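PDB 5KF0: aldehyde dehydrogenase from Burkholderia vietnamiensis, which probably catalyses the oxidation of aldehydes to carboxylic acids with a nicotinamide cofactor, and binds NADPH. Local coordinates for residues A[280-285]-A[311-316]. Numbering follows the deposited sequence.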
loop_
_atom_site.group_PDB
_atom_site.type_symbol
_atom_site.label_atom_id
_atom_site.label_comp_id
_atom_site.label_asym_id
_atom_site.label_seq_id
_atom_site.Cartn_x
_atom_site.Cartn_y
_atom_site.Cartn_z
ATOM N N ARG A 280 8.639 10.034 33.447
ATOM C CA ARG A 280 7.859 9.109 32.627
ATOM C C ARG A 280 7.697 7.752 33.308
ATOM O O ARG A 280 6.650 7.106 33.168
ATOM C CB ARG A 280 8.511 8.955 31.250
ATOM C CG ARG A 280 8.548 10.268 30.446
ATOM C CD ARG A 280 7.148 10.838 30.337
ATOM N NE ARG A 280 6.332 10.055 29.412
ATOM C CZ ARG A 280 5.010 10.138 29.311
ATOM N NH1 ARG A 280 4.326 10.959 30.108
ATOM N NH2 ARG A 280 4.372 9.392 28.414
ATOM N N LEU A 281 8.716 7.303 34.052
ATOM C CA LEU A 281 8.572 6.066 34.824
ATOM C C LEU A 281 7.465 6.197 35.865
ATOM O O LEU A 281 6.636 5.293 36.023
ATOM C CB LEU A 281 9.896 5.705 35.503
ATOM C CG LEU A 281 11.051 5.278 34.594
ATOM C CD1 LEU A 281 12.358 5.229 35.381
ATOM C CD2 LEU A 281 10.741 3.905 33.976
ATOM N N ALA A 282 7.432 7.322 36.579
ATOM C CA ALA A 282 6.391 7.536 37.578
ATOM C C ALA A 282 5.017 7.616 36.926
ATOM O O ALA A 282 4.047 7.041 37.433
ATOM C CB ALA A 282 6.696 8.804 38.381
ATOM N N PHE A 283 4.917 8.307 35.789
ATOM C CA PHE A 283 3.663 8.324 35.050
ATOM C C PHE A 283 3.236 6.910 34.674
ATOM O O PHE A 283 2.103 6.498 34.937
ATOM C CB PHE A 283 3.795 9.179 33.790
ATOM C CG PHE A 283 2.619 9.064 32.875
ATOM C CD1 PHE A 283 2.678 8.274 31.737
ATOM C CD2 PHE A 283 1.440 9.726 33.169
ATOM C CE1 PHE A 283 1.581 8.153 30.908
ATOM C CE2 PHE A 283 0.345 9.612 32.336
ATOM C CZ PHE A 283 0.419 8.820 31.209
ATOM N N GLY A 284 4.147 6.139 34.074
ATOM C CA GLY A 284 3.772 4.824 33.581
ATOM C C GLY A 284 3.423 3.852 34.692
ATOM O O GLY A 284 2.511 3.033 34.549
ATOM N N ALA A 285 4.139 3.930 35.816
ATOM C CA ALA A 285 3.895 3.008 36.916
ATOM C C ALA A 285 2.627 3.347 37.688
ATOM O O ALA A 285 1.934 2.442 38.169
ATOM C CB ALA A 285 5.089 3.014 37.871
ATOM N N ASP A 311 17.372 7.284 43.709
ATOM C CA ASP A 311 17.096 8.421 44.588
ATOM C C ASP A 311 16.027 9.329 43.997
ATOM O O ASP A 311 15.102 9.762 44.698
ATOM C CB ASP A 311 18.372 9.224 44.845
ATOM C CG ASP A 311 19.375 8.480 45.694
ATOM O OD1 ASP A 311 19.011 7.443 46.290
ATOM O OD2 ASP A 311 20.527 8.951 45.773
ATOM N N LYS A 312 16.157 9.651 42.709
ATOM C CA LYS A 312 15.184 10.515 42.051
ATOM C C LYS A 312 13.809 9.865 41.982
ATOM O O LYS A 312 12.788 10.532 42.197
ATOM C CB LYS A 312 15.671 10.874 40.647
ATOM C CG LYS A 312 16.883 11.817 40.640
ATOM C CD LYS A 312 17.407 12.029 39.218
ATOM C CE LYS A 312 18.549 13.038 39.168
ATOM N NZ LYS A 312 18.063 14.433 39.362
ATOM N N LEU A 313 13.756 8.569 41.663
ATOM C CA LEU A 313 12.463 7.909 41.525
ATOM C C LEU A 313 11.784 7.729 42.882
ATOM O O LEU A 313 10.556 7.832 42.982
ATOM C CB LEU A 313 12.638 6.570 40.812
ATOM C CG LEU A 313 11.349 5.802 40.538
ATOM C CD1 LEU A 313 10.394 6.642 39.705
ATOM C CD2 LEU A 313 11.664 4.500 39.825
ATOM N N VAL A 314 12.562 7.468 43.934
ATOM C CA VAL A 314 11.989 7.411 45.278
ATOM C C VAL A 314 11.368 8.756 45.638
ATOM O O VAL A 314 10.230 8.829 46.124
ATOM C CB VAL A 314 13.059 6.977 46.299
ATOM C CG1 VAL A 314 12.624 7.292 47.730
ATOM C CG2 VAL A 314 13.357 5.491 46.142
ATOM N N ALA A 315 12.085 9.848 45.359
ATOM C CA ALA A 315 11.552 11.170 45.679
ATOM C C ALA A 315 10.311 11.478 44.851
ATOM O O ALA A 315 9.320 12.008 45.372
ATOM C CB ALA A 315 12.621 12.236 45.450
ATOM N N LYS A 316 10.349 11.158 43.554
ATOM C CA LYS A 316 9.193 11.406 42.701
ATOM C C LYS A 316 7.995 10.585 43.158
ATOM O O LYS A 316 6.879 11.111 43.267
ATOM C CB LYS A 316 9.550 11.099 41.243
ATOM C CG LYS A 316 8.420 11.351 40.248
ATOM C CD LYS A 316 8.187 12.840 40.068
ATOM C CE LYS A 316 7.050 13.123 39.105
ATOM N NZ LYS A 316 6.895 14.591 38.908
#
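The methyl group of Ala282 rests against the aliphatic stem of Lys316, with Ala282 CB 3.6 Å from Lys316 CG. Within the two segments the backbones come nearest here, the CA atoms of Ala282 and Lys316 being 7.0 Å apart. With CG anti to the backbone N (chi1 -179°), the lysine stem reaches across to the alanine; a bend at chi2 (72°) then carries the extended remainder past the methyl and away from it. Its NZ forms a weak, long ion pair with Asp279 and hydrogen-bonds a bound methylpentanediol, probably from the crystallisation liquor.

Deeper in the interface, one branch of Leu313 makes the second, looser contact: CD1 lies 4.3 Å from Leu281 CB and 4.5 Å from Ala282 CB, so a single methyl approaches two successive residues. Both leucines also pack on Ile299 of strand 298-302, and Leu313 touches Leu373 of strand 368-375, which places the helix pair over the sheet of the probable catalytic domain. Val278, one turn before Ala282, extends the apolar seam against Leu313 and Lys316.

The segment axes, inclined at 49°, come no closer than 10.2 Å, in keeping with the few, loose contacts. No hydrogen bond joins the two segments, whose cohesion is therefore apolar, with the leucine carbons buried toward the sheet and the lysine amine at the margin; further along, a salt bridge from Lys312 to Asp275 ties the same two helices together.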